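Local structure of hydrogenase maturation factor (Thermoanaerobacter tengcongensis, 3VTH) at residues K245-M256 with P324-S333; L277-K288 with L301-Y310. The protein probably transfers a carbamoyl group from carbamoyl phosphate, at the cost of ATP, to the C-terminal cysteine of HypE during [NiFe]-hydrogenase maturation. All blocks are in the same frame, centred on the assembly; numbering follows the deposited sequence.

In the fold
Contacts 1 and 2 both lie in the Sua5/YrdC-like (telomere recombination) region, with centres about 14 Å apart. They share one mixed sheet, where strand 254-255 runs between 325-329 and 303-307, and 283-287 follows on the far side of 303-307. Along the chain contact 2 is nested inside the loop that contact 1 closes: 245-256, 277-288, 301-310, then 324-333. The two are stitched together where Val254 N lies 2.9 Å from Gly305 O, probably hydrogen-bonded. Both touch the same ATP analogue: contact 1 holds its phosphates and magnesium and lays Pro251 against the base, while contact 2 meets the adenine with Leu285 and Thr303, so strands and adjoining loops of this sheet together form one nucleotide site.

Contact 1: residues K245-M256 with P324-S333; sequences KKRYGKPFAVMM and PIVMTSGNVS. With MG (magnesium ion), chain G; APC (diphosphomethylphosphonic acid adenosyl ester), chain F.
The Phe252 ring carries Val326 CG1 over one face, a CH-pi contact 4.1 Å from the ring centroid, and has Thr328 OG1 at its edge. The Arg247 guanidinium has Thr328 OG1 over one face and Lys250 CB over the opposite one, both displaced toward the rim; in its plane lies C3A of the ATP analogue, and NH2 also donates in that plane to Pro251 O, 2.7 Å away and almost perfectly straight (179°). Lys245, its CG anti to the backbone N (chi1 -165°) and its chain extended, meets Thr328 tip to tip: NZ bonds OG1 at 2.8 Å, reaches a lone pair of Ser329 O, and donates to O1G of the gamma-phosphate. With an alanine at Lys245, that phosphate would probably lose a compensating positive charge and Ser329 O its ammonium donor. A small hydroxyl residue suits both neighbouring positions, since Thr328 OG1 donates to O1A of the analogue's alpha-phosphate at 2.6 Å and Ser329 OG binds magnesium at 2.1 Å. Farther along, Met255 and Ile325 form an antiparallel hydrogen-bonded pair. The ends of two paired strands, with the loops that adjoin them, thus line a magnesium-triphosphate site, consistent with the nucleotide pocket of the Sua5/YrdC fold.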
loop_
_atom_site.group_PDB
_atom_site.type_symbol
_atom_site.label_atom_id
_atom_site.label_comp_id
_atom_site.label_asym_id
_atom_site.label_seq_id
_atom_site.Cartn_x
_atom_site.Cartn_y
_atom_site.Cartn_z
ATOM N N LYS A 245 -15.766 4.364 17.411
ATOM C CA LYS A 245 -15.106 3.377 16.555
ATOM C C LYS A 245 -14.385 2.290 17.377
ATOM O O LYS A 245 -14.179 1.172 16.889
ATOM C CB LYS A 245 -14.161 4.047 15.539
ATOM C CG LYS A 245 -13.728 3.101 14.395
ATOM C CD LYS A 245 -12.900 3.784 13.293
ATOM C CE LYS A 245 -12.290 2.723 12.370
ATOM N NZ LYS A 245 -11.545 3.318 11.216
ATOM N N LYS A 246 -14.048 2.612 18.627
ATOM C CA LYS A 246 -13.280 1.729 19.519
ATOM C C LYS A 246 -11.833 1.576 19.020
ATOM O O LYS A 246 -11.213 0.516 19.151
ATOM C CB LYS A 246 -13.980 0.365 19.717
ATOM C CG LYS A 246 -15.299 0.446 20.486
ATOM C CD LYS A 246 -16.297 -0.610 20.021
ATOM C CE LYS A 246 -17.706 -0.358 20.587
ATOM N NZ LYS A 246 -17.875 -0.904 21.965
ATOM N N ARG A 247 -11.310 2.657 18.447
ATOM C CA ARG A 247 -9.950 2.714 17.889
ATOM C C ARG A 247 -9.162 3.709 18.735
ATOM O O ARG A 247 -9.189 4.921 18.475
ATOM C CB ARG A 247 -10.035 3.200 16.444
ATOM C CG ARG A 247 -8.747 3.193 15.640
ATOM C CD ARG A 247 -9.092 3.706 14.240
ATOM N NE ARG A 247 -7.944 3.832 13.351
ATOM C CZ ARG A 247 -7.015 4.781 13.447
ATOM N NH1 ARG A 247 -7.074 5.677 14.422
ATOM N NH2 ARG A 247 -6.019 4.823 12.581
ATOM N N TYR A 248 -8.466 3.207 19.753
ATOM C CA TYR A 248 -7.947 4.083 20.804
ATOM C C TYR A 248 -6.490 4.516 20.686
ATOM O O TYR A 248 -6.092 5.523 21.301
ATOM C CB TYR A 248 -8.179 3.466 22.178
ATOM C CG TYR A 248 -9.574 3.685 22.720
ATOM C CD1 TYR A 248 -9.968 4.936 23.210
ATOM C CD2 TYR A 248 -10.498 2.636 22.761
ATOM C CE1 TYR A 248 -11.261 5.137 23.725
ATOM C CE2 TYR A 248 -11.785 2.822 23.272
ATOM C CZ TYR A 248 -12.158 4.073 23.753
ATOM O OH TYR A 248 -13.427 4.253 24.261
ATOM N N GLY A 249 -5.694 3.761 19.935
ATOM C CA GLY A 249 -4.258 4.028 19.872
ATOM C C GLY A 249 -3.704 4.409 18.512
ATOM O O GLY A 249 -2.842 5.293 18.420
ATOM N N LYS A 250 -4.166 3.728 17.464
ATOM C CA LYS A 250 -3.645 3.948 16.122
ATOM C C LYS A 250 -3.866 5.406 15.710
ATOM O O LYS A 250 -4.967 5.938 15.899
ATOM C CB LYS A 250 -4.334 3.032 15.107
ATOM C CG LYS A 250 -3.869 1.570 15.083
ATOM C CD LYS A 250 -4.452 0.901 13.811
ATOM C CE LYS A 250 -4.092 -0.587 13.703
ATOM N NZ LYS A 250 -4.843 -1.237 12.581
ATOM N N PRO A 251 -2.829 6.055 15.145
ATOM C CA PRO A 251 -2.951 7.455 14.706
ATOM C C PRO A 251 -3.970 7.624 13.580
ATOM O O PRO A 251 -4.125 6.730 12.743
ATOM C CB PRO A 251 -1.552 7.785 14.169
ATOM C CG PRO A 251 -0.979 6.416 13.751
ATOM C CD PRO A 251 -1.529 5.458 14.771
ATOM N N PHE A 252 -4.643 8.773 13.569
ATOM C CA PHE A 252 -5.539 9.148 12.489
ATOM C C PHE A 252 -4.809 9.945 11.419
ATOM O O PHE A 252 -4.061 10.892 11.736
ATOM C CB PHE A 252 -6.662 10.052 13.005
ATOM C CG PHE A 252 -7.727 9.340 13.792
ATOM C CD1 PHE A 252 -8.279 8.138 13.346
ATOM C CD2 PHE A 252 -8.226 9.908 14.950
ATOM C CE1 PHE A 252 -9.295 7.508 14.071
ATOM C CE2 PHE A 252 -9.244 9.288 15.675
ATOM C CZ PHE A 252 -9.764 8.086 15.249
ATOM N N ALA A 253 -5.072 9.586 10.167
ATOM C CA ALA A 253 -4.701 10.387 9.023
ATOM C C ALA A 253 -5.648 11.579 8.907
ATOM O O ALA A 253 -6.796 11.492 9.306
ATOM C CB ALA A 253 -4.775 9.545 7.755
ATOM N N VAL A 254 -5.159 12.677 8.342
ATOM C CA VAL A 254 -5.920 13.917 8.242
ATOM C C VAL A 254 -5.865 14.415 6.792
ATOM O O VAL A 254 -4.843 14.259 6.112
ATOM C CB VAL A 254 -5.357 14.973 9.245
ATOM C CG1 VAL A 254 -5.947 16.355 9.019
ATOM C CG2 VAL A 254 -5.663 14.552 10.687
ATOM N N MET A 255 -6.985 14.951 6.308
ATOM C CA MET A 255 -7.029 15.620 5.026
ATOM C C MET A 255 -6.875 17.124 5.210
ATOM O O MET A 255 -7.578 17.725 6.017
ATOM C CB MET A 255 -8.343 15.332 4.294
ATOM C CG MET A 255 -8.397 15.971 2.913
ATOM S SD MET A 255 -9.899 15.568 1.987
ATOM C CE MET A 255 -9.567 13.881 1.512
ATOM N N MET A 256 -5.963 17.724 4.458
ATOM C CA MET A 256 -5.794 19.176 4.458
ATOM C C MET A 256 -6.057 19.722 3.064
ATOM O O MET A 256 -6.035 18.967 2.099
ATOM C CB MET A 256 -4.389 19.535 4.922
ATOM C CG MET A 256 -4.099 18.974 6.308
ATOM S SD MET A 256 -2.690 19.757 7.079
ATOM C CE MET A 256 -2.529 18.730 8.536
ATOM N N PRO A 324 -8.587 21.338 8.998
ATOM C CA PRO A 324 -8.340 20.020 8.424
ATOM C C PRO A 324 -9.239 18.985 9.089
ATOM O O PRO A 324 -9.764 19.227 10.187
ATOM C CB PRO A 324 -6.871 19.740 8.768
ATOM C CG PRO A 324 -6.363 20.932 9.547
ATOM C CD PRO A 324 -7.526 21.763 9.935
ATOM N N ILE A 325 -9.417 17.840 8.442
ATOM C CA ILE A 325 -10.304 16.819 8.993
ATOM C C ILE A 325 -9.666 15.436 9.050
ATOM O O ILE A 325 -8.964 15.039 8.134
ATOM C CB ILE A 325 -11.623 16.722 8.191
ATOM C CG1 ILE A 325 -11.316 16.471 6.700
ATOM C CG2 ILE A 325 -12.482 17.996 8.404
ATOM C CD1 ILE A 325 -12.545 16.242 5.806
ATOM N N VAL A 326 -9.960 14.699 10.119
ATOM C CA VAL A 326 -9.674 13.270 10.201
ATOM C C VAL A 326 -10.413 12.568 9.068
ATOM O O VAL A 326 -11.531 12.949 8.725
ATOM C CB VAL A 326 -10.151 12.695 11.548
ATOM C CG1 VAL A 326 -10.113 11.156 11.560
ATOM C CG2 VAL A 326 -9.305 13.264 12.678
ATOM N N MET A 327 -9.757 11.583 8.461
ATOM C CA MET A 327 -10.400 10.658 7.553
ATOM C C MET A 327 -9.939 9.278 7.987
ATOM O O MET A 327 -8.763 8.929 7.810
ATOM C CB MET A 327 -9.972 10.919 6.101
ATOM C CG MET A 327 -10.562 12.177 5.509
ATOM S SD MET A 327 -12.334 11.979 5.240
ATOM C CE MET A 327 -12.355 11.458 3.520
ATOM N N THR A 328 -10.852 8.511 8.564
ATOM C CA THR A 328 -10.550 7.155 8.994
ATOM C C THR A 328 -11.577 6.276 8.319
ATOM O O THR A 328 -12.662 6.741 7.988
ATOM C CB THR A 328 -10.549 7.008 10.553
ATOM O OG1 THR A 328 -10.053 5.707 10.919
ATOM C CG2 THR A 328 -11.940 7.207 11.141
ATOM N N SER A 329 -11.243 5.015 8.083
ATOM C CA SER A 329 -12.128 4.190 7.283
ATOM C C SER A 329 -13.433 3.930 8.043
ATOM O O SER A 329 -13.445 3.802 9.272
ATOM C CB SER A 329 -11.428 2.895 6.839
ATOM O OG SER A 329 -11.174 2.057 7.947
ATOM N N GLY A 330 -14.526 3.899 7.289
ATOM C CA GLY A 330 -15.865 3.745 7.834
ATOM C C GLY A 330 -16.199 2.295 8.100
ATOM O O GLY A 330 -16.728 1.598 7.229
ATOM N N ASN A 331 -15.863 1.848 9.308
ATOM C CA ASN A 331 -16.136 0.492 9.779
ATOM C C ASN A 331 -15.971 0.475 11.294
ATOM O O ASN A 331 -15.360 1.392 11.864
ATOM C CB ASN A 331 -15.188 -0.523 9.124
ATOM C CG ASN A 331 -13.732 -0.059 9.117
ATOM O OD1 ASN A 331 -13.271 0.541 8.143
ATOM N ND2 ASN A 331 -12.998 -0.343 10.202
ATOM N N VAL A 332 -16.524 -0.538 11.957
ATOM C CA VAL A 332 -16.128 -0.762 13.341
ATOM C C VAL A 332 -14.694 -1.274 13.273
ATOM O O VAL A 332 -14.295 -1.918 12.281
ATOM C CB VAL A 332 -17.104 -1.689 14.156
ATOM C CG1 VAL A 332 -17.429 -2.972 13.420
ATOM C CG2 VAL A 332 -16.543 -2.009 15.564
ATOM N N SER A 333 -13.908 -0.938 14.290
ATOM C CA SER A 333 -12.528 -1.389 14.367
ATOM C C SER A 333 -12.420 -2.852 13.909
ATOM O O SER A 333 -13.229 -3.687 14.311
ATOM C CB SER A 333 -11.993 -1.233 15.796
ATOM O OG SER A 333 -10.573 -1.191 15.786
HETATM MG MG MG G . -9.284 1.354 8.597
HETATM P PG APC F . -9.364 -0.012 11.556
HETATM O O1G APC F . -10.082 0.747 10.469
HETATM O O2G APC F . -9.354 0.735 12.867
HETATM O O3G APC F . -9.788 -1.445 11.703
HETATM P PB APC F . -6.941 0.813 10.229
HETATM O O1B APC F . -7.423 0.580 8.832
HETATM O O2B APC F . -5.490 0.452 10.476
HETATM O O3B APC F . -7.798 -0.157 11.185
HETATM P PA APC F . -7.521 3.814 9.497
HETATM O O1A APC F . -7.626 5.134 10.225
HETATM O O2A APC F . -8.639 3.509 8.567
HETATM C C3A APC F . -7.289 2.519 10.774
HETATM O "O5'" APC F . -6.195 3.768 8.581
HETATM C "C5'" APC F . -5.181 4.768 8.595
HETATM C "C4'" APC F . -3.822 4.073 8.576
HETATM O "O4'" APC F . -2.833 5.103 8.465
HETATM C "C3'" APC F . -3.572 3.332 9.892
HETATM O "O3'" APC F . -2.941 2.058 9.676
HETATM C "C2'" APC F . -2.598 4.233 10.624
HETATM O "O2'" APC F . -1.809 3.522 11.598
HETATM C "C1'" APC F . -1.845 4.897 9.473
HETATM N N9 APC F . -1.331 6.160 9.991
HETATM C C8 APC F . -2.025 7.306 10.229
HETATM N N7 APC F . -1.200 8.242 10.761
HETATM C C5 APC F . 0.026 7.686 10.868
HETATM C C6 APC F . 1.359 8.106 11.353
HETATM N N6 APC F . 1.562 9.349 11.836
HETATM N N1 APC F . 2.367 7.208 11.293
HETATM C C2 APC F . 2.199 5.964 10.799
HETATM N N3 APC F . 1.025 5.496 10.345
HETATM C C4 APC F . -0.068 6.310 10.358
HETATM O O HOH W 1 -7.175 7.677 9.823
HETATM O O HOH W 2 -10.040 -0.533 7.703
#

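Contact 2: residues L277-K288 with L301-Y310; sequences LSQRRPIVLLKK and LDTLGVMLPY. With APC (diphosphomethylphosphonic acid adenosyl ester), chain F; PO4 (phosphate ion), chain L.
Val284 pairs with Val306, and Leu286 with Leu304, across a beta hairpin whose strands, 283-287 and 303-307, are joined by a long loop. Both are antiparallel hydrogen-bonded pairs, each closed by two backbone bonds, and the strand directions lie 147° apart. Lys288 N to Asp302 O, 2.8 Å, carries the pairing one step beyond.

The apolar contacts divide between the two faces of the sheet. On one, Leu286 CD1 meets Val306 CB at about a right angle, and both side chains pack on Val262 of helix 259-265, so branched aliphatic residues suit this interior. On the other, Gly305 leaves its CA bare, which lets Ile283 CG2 and Leu285 CD2 close in, each to 3.7 Å from Gly305 CA. The flexible tail of Met307 bends so that CE reaches Ile283 CG1.

Charged groups hold the ends. At the loop end Lys287 NZ makes a salt bridge to Asp302 OD2, 2.8 Å, meeting the oxygen on its syn side but tilted out of the carboxylate plane, while OD1 of the same carboxylate is hydrogen-bonded to Ser626. The long, extended Lys288 carries its NZ to Leu301 O, and also to Ala298 O in the loop. At the opposite end the Arg281 guanidinium has Leu308 CD1 over one face. Its chain, bent at chi2 and chi3, spends its donors on backbone carbonyls: NH1 on Pro309 O at 2.8 Å, NE on Ser278 O and NH2 on Leu277 O. A long side chain with several N-H groups suits a place where three backbone carbonyls converge.

The hairpin also serves the nucleotide pocket. Leu285 CD1 touches adenine C2 at 3.6 Å, an apolar match for the base. Thr303 turns OG1 between its backbone N and carbonyl carbon (chi1 59°), where it accepts from adenine N6 at 3.2 Å.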
loop_
_atom_site.group_PDB
_atom_site.type_symbol
_atom_site.label_atom_id
_atom_site.label_comp_id
_atom_site.label_asym_id
_atom_site.label_seq_id
_atom_site.Cartn_x
_atom_site.Cartn_y
_atom_site.Cartn_z
ATOM N N LEU A 277 0.860 15.555 -4.032
ATOM C CA LEU A 277 0.184 16.143 -5.186
ATOM C C LEU A 277 -0.130 15.145 -6.302
ATOM O O LEU A 277 -0.950 15.434 -7.160
ATOM C CB LEU A 277 1.005 17.307 -5.761
ATOM C CG LEU A 277 1.038 18.608 -4.929
ATOM C CD1 LEU A 277 2.168 19.504 -5.416
ATOM C CD2 LEU A 277 -0.296 19.383 -4.969
ATOM N N SER A 278 0.521 13.980 -6.296
ATOM C CA SER A 278 0.232 12.946 -7.307
ATOM C C SER A 278 -1.268 12.706 -7.428
ATOM O O SER A 278 -1.973 12.734 -6.423
ATOM C CB SER A 278 0.894 11.627 -6.908
ATOM O OG SER A 278 0.603 10.597 -7.854
ATOM N N GLN A 279 -1.760 12.439 -8.639
ATOM C CA GLN A 279 -3.154 11.994 -8.771
ATOM C C GLN A 279 -3.425 10.687 -8.019
ATOM O O GLN A 279 -4.573 10.354 -7.738
ATOM C CB GLN A 279 -3.559 11.836 -10.236
ATOM C CG GLN A 279 -3.951 13.132 -10.937
ATOM C CD GLN A 279 -4.377 12.850 -12.361
ATOM O OE1 GLN A 279 -3.535 12.671 -13.235
ATOM N NE2 GLN A 279 -5.683 12.761 -12.588
ATOM N N ARG A 280 -2.381 9.941 -7.672
ATOM C CA ARG A 280 -2.617 8.741 -6.858
ATOM C C ARG A 280 -3.214 9.149 -5.492
ATOM O O ARG A 280 -3.948 8.374 -4.871
ATOM C CB ARG A 280 -1.338 7.911 -6.718
ATOM C CG ARG A 280 -0.722 7.442 -8.057
ATOM C CD ARG A 280 0.488 6.516 -7.799
ATOM N NE ARG A 280 1.194 6.126 -9.027
ATOM C CZ ARG A 280 0.879 5.077 -9.785
ATOM N NH1 ARG A 280 -0.154 4.300 -9.451
ATOM N NH2 ARG A 280 1.601 4.797 -10.881
ATOM N N ARG A 281 -2.896 10.373 -5.047
ATOM C CA ARG A 281 -3.400 10.945 -3.787
ATOM C C ARG A 281 -3.376 9.973 -2.609
ATOM O O ARG A 281 -4.442 9.568 -2.133
ATOM C CB ARG A 281 -4.829 11.514 -3.986
ATOM C CG ARG A 281 -4.905 12.728 -4.935
ATOM C CD ARG A 281 -4.302 13.960 -4.290
ATOM N NE ARG A 281 -3.681 14.901 -5.241
ATOM C CZ ARG A 281 -3.954 16.203 -5.320
ATOM N NH1 ARG A 281 -4.866 16.759 -4.526
ATOM N NH2 ARG A 281 -3.298 16.965 -6.191
ATOM N N PRO A 282 -2.169 9.602 -2.124
ATOM C CA PRO A 282 -2.111 8.824 -0.899
ATOM C C PRO A 282 -2.063 9.714 0.344
ATOM O O PRO A 282 -1.833 10.936 0.246
ATOM C CB PRO A 282 -0.758 8.123 -1.013
ATOM C CG PRO A 282 0.101 9.153 -1.658
ATOM C CD PRO A 282 -0.821 9.781 -2.705
ATOM N N ILE A 283 -2.259 9.082 1.499
ATOM C CA ILE A 283 -1.812 9.623 2.791
ATOM C C ILE A 283 -0.268 9.568 2.766
ATOM O O ILE A 283 0.294 8.555 2.391
ATOM C CB ILE A 283 -2.327 8.722 3.936
ATOM C CG1 ILE A 283 -3.870 8.782 4.020
ATOM C CG2 ILE A 283 -1.651 9.086 5.287
ATOM C CD1 ILE A 283 -4.498 7.566 4.702
ATOM N N VAL A 284 0.404 10.671 3.119
ATOM C CA VAL A 284 1.860 10.670 3.161
ATOM C C VAL A 284 2.276 10.929 4.604
ATOM O O VAL A 284 1.778 11.860 5.230
ATOM C CB VAL A 284 2.469 11.770 2.240
ATOM C CG1 VAL A 284 4.013 11.766 2.290
ATOM C CG2 VAL A 284 1.968 11.630 0.790
ATOM N N LEU A 285 3.203 10.117 5.111
ATOM C CA LEU A 285 3.710 10.299 6.469
ATOM C C LEU A 285 4.781 11.375 6.473
ATOM O O LEU A 285 5.796 11.266 5.779
ATOM C CB LEU A 285 4.257 8.986 7.054
ATOM C CG LEU A 285 3.266 7.811 7.036
ATOM C CD1 LEU A 285 3.898 6.611 7.685
ATOM C CD2 LEU A 285 1.920 8.162 7.720
ATOM N N LEU A 286 4.552 12.397 7.293
ATOM C CA LEU A 286 5.379 13.603 7.307
ATOM C C LEU A 286 5.801 13.933 8.725
ATOM O O LEU A 286 5.009 13.763 9.644
ATOM C CB LEU A 286 4.571 14.787 6.742
ATOM C CG LEU A 286 4.080 14.683 5.294
ATOM C CD1 LEU A 286 3.130 15.834 5.007
ATOM C CD2 LEU A 286 5.243 14.683 4.288
ATOM N N LYS A 287 7.035 14.416 8.901
ATOM C CA LYS A 287 7.506 14.849 10.218
ATOM C C LYS A 287 6.779 16.109 10.660
ATOM O O LYS A 287 6.643 17.066 9.879
ATOM C CB LYS A 287 9.023 15.089 10.215
ATOM C CG LYS A 287 9.867 13.808 10.036
ATOM C CD LYS A 287 9.971 12.970 11.336
ATOM C CE LYS A 287 10.847 11.726 11.122
ATOM N NZ LYS A 287 11.040 10.916 12.366
ATOM N N LYS A 288 6.327 16.110 11.915
ATOM C CA LYS A 288 5.598 17.241 12.509
ATOM C C LYS A 288 6.530 18.431 12.710
ATOM O O LYS A 288 7.663 18.262 13.162
ATOM C CB LYS A 288 5.029 16.856 13.877
ATOM C CG LYS A 288 3.885 15.840 13.869
ATOM C CD LYS A 288 3.595 15.443 15.333
ATOM C CE LYS A 288 2.355 14.575 15.454
ATOM N NZ LYS A 288 2.186 14.150 16.852
ATOM N N LEU A 301 3.787 10.403 18.652
ATOM C CA LEU A 301 4.522 10.192 17.416
ATOM C C LEU A 301 5.071 11.527 16.910
ATOM O O LEU A 301 4.509 12.595 17.206
ATOM C CB LEU A 301 3.631 9.534 16.355
ATOM C CG LEU A 301 3.001 8.185 16.748
ATOM C CD1 LEU A 301 2.062 7.670 15.651
ATOM C CD2 LEU A 301 4.065 7.155 17.070
ATOM N N ASP A 302 6.165 11.469 16.145
ATOM C CA ASP A 302 6.744 12.692 15.596
ATOM C C ASP A 302 6.332 12.918 14.135
ATOM O O ASP A 302 6.854 13.816 13.474
ATOM C CB ASP A 302 8.273 12.737 15.791
ATOM C CG ASP A 302 9.027 11.743 14.920
ATOM O OD1 ASP A 302 8.430 10.817 14.326
ATOM O OD2 ASP A 302 10.268 11.882 14.843
ATOM N N THR A 303 5.408 12.088 13.652
ATOM C CA THR A 303 4.902 12.167 12.279
ATOM C C THR A 303 3.374 12.312 12.227
ATOM O O THR A 303 2.675 11.936 13.165
ATOM C CB THR A 303 5.260 10.913 11.466
ATOM O OG1 THR A 303 4.693 9.764 12.116
ATOM C CG2 THR A 303 6.810 10.736 11.336
ATOM N N LEU A 304 2.876 12.863 11.124
ATOM C CA LEU A 304 1.457 12.960 10.851
ATOM C C LEU A 304 1.209 12.317 9.483
ATOM O O LEU A 304 2.024 12.475 8.572
ATOM C CB LEU A 304 1.071 14.441 10.797
ATOM C CG LEU A 304 -0.145 15.065 11.485
ATOM C CD1 LEU A 304 -0.463 14.479 12.873
ATOM C CD2 LEU A 304 0.104 16.603 11.588
ATOM N N GLY A 305 0.090 11.608 9.340
ATOM C CA GLY A 305 -0.320 11.071 8.046
ATOM C C GLY A 305 -1.249 12.078 7.405
ATOM O O GLY A 305 -2.311 12.374 7.957
ATOM N N VAL A 306 -0.844 12.626 6.259
ATOM C CA VAL A 306 -1.608 13.705 5.623
ATOM C C VAL A 306 -1.931 13.386 4.176
ATOM O O VAL A 306 -1.091 12.880 3.453
ATOM C CB VAL A 306 -0.856 15.065 5.698
ATOM C CG1 VAL A 306 -1.721 16.203 5.147
ATOM C CG2 VAL A 306 -0.488 15.380 7.141
ATOM N N MET A 307 -3.159 13.691 3.769
ATOM C CA MET A 307 -3.565 13.591 2.381
ATOM C C MET A 307 -4.203 14.900 1.918
ATOM O O MET A 307 -4.682 15.726 2.727
ATOM C CB MET A 307 -4.563 12.437 2.201
ATOM C CG MET A 307 -5.946 12.722 2.836
ATOM S SD MET A 307 -7.007 11.266 2.995
ATOM C CE MET A 307 -6.521 10.367 1.527
ATOM N N LEU A 308 -4.224 15.077 0.607
ATOM C CA LEU A 308 -4.888 16.219 -0.003
ATOM C C LEU A 308 -6.236 15.741 -0.547
ATOM O O LEU A 308 -6.477 14.542 -0.591
ATOM C CB LEU A 308 -4.001 16.788 -1.123
ATOM C CG LEU A 308 -2.647 17.357 -0.676
ATOM C CD1 LEU A 308 -1.846 17.908 -1.861
ATOM C CD2 LEU A 308 -2.826 18.449 0.386
ATOM N N PRO A 309 -7.119 16.670 -0.960
ATOM C CA PRO A 309 -8.397 16.282 -1.563
ATOM C C PRO A 309 -8.179 15.369 -2.778
ATOM O O PRO A 309 -7.205 15.577 -3.533
ATOM C CB PRO A 309 -8.974 17.620 -2.033
ATOM C CG PRO A 309 -8.421 18.626 -1.092
ATOM C CD PRO A 309 -6.997 18.137 -0.832
ATOM N N TYR A 310 -9.048 14.371 -2.961
ATOM C CA TYR A 310 -8.910 13.461 -4.103
ATOM C C TYR A 310 -10.173 13.277 -4.942
ATOM O O TYR A 310 -10.113 12.726 -6.052
ATOM C CB TYR A 310 -8.311 12.097 -3.693
ATOM C CG TYR A 310 -9.109 11.277 -2.703
ATOM C CD1 TYR A 310 -8.854 11.376 -1.324
ATOM C CD2 TYR A 310 -10.111 10.388 -3.136
ATOM C CE1 TYR A 310 -9.578 10.622 -0.401
ATOM C CE2 TYR A 310 -10.852 9.620 -2.214
ATOM C CZ TYR A 310 -10.566 9.739 -0.851
ATOM O OH TYR A 310 -11.273 9.008 0.080
HETATM P PG APC F . -9.364 -0.012 11.556
HETATM O O1G APC F . -10.082 0.747 10.469
HETATM O O2G APC F . -9.354 0.735 12.867
HETATM O O3G APC F . -9.788 -1.445 11.703
HETATM P PB APC F . -6.941 0.813 10.229
HETATM O O1B APC F . -7.423 0.580 8.832
HETATM O O2B APC F . -5.490 0.452 10.476
HETATM O O3B APC F . -7.798 -0.157 11.185
HETATM P PA APC F . -7.521 3.814 9.497
HETATM O O1A APC F . -7.626 5.134 10.225
HETATM O O2A APC F . -8.639 3.509 8.567
HETATM C C3A APC F . -7.289 2.519 10.774
HETATM O "O5'" APC F . -6.195 3.768 8.581
HETATM C "C5'" APC F . -5.181 4.768 8.595
HETATM C "C4'" APC F . -3.822 4.073 8.576
HETATM O "O4'" APC F . -2.833 5.103 8.465
HETATM C "C3'" APC F . -3.572 3.332 9.892
HETATM O "O3'" APC F . -2.941 2.058 9.676
HETATM C "C2'" APC F . -2.598 4.233 10.624
HETATM O "O2'" APC F . -1.809 3.522 11.598
HETATM C "C1'" APC F . -1.845 4.897 9.473
HETATM N N9 APC F . -1.331 6.160 9.991
HETATM C C8 APC F . -2.025 7.306 10.229
HETATM N N7 APC F . -1.200 8.242 10.761
HETATM C C5 APC F . 0.026 7.686 10.868
HETATM C C6 APC F . 1.359 8.106 11.353
HETATM N N6 APC F . 1.562 9.349 11.836
HETATM N N1 APC F . 2.367 7.208 11.293
HETATM C C2 APC F . 2.199 5.964 10.799
HETATM N N3 APC F . 1.025 5.496 10.345
HETATM C C4 APC F . -0.068 6.310 10.358
HETATM P P PO4 L . 4.345 7.405 -10.598
HETATM O O1 PO4 L . 3.031 7.937 -10.049
HETATM O O2 PO4 L . 5.276 7.077 -9.440
HETATM O O3 PO4 L . 4.145 6.142 -11.404
HETATM O O4 PO4 L . 4.971 8.479 -11.464
HETATM O O HOH W 3 -2.633 13.246 -1.111
HETATM O O HOH W 4 8.625 16.046 14.183
#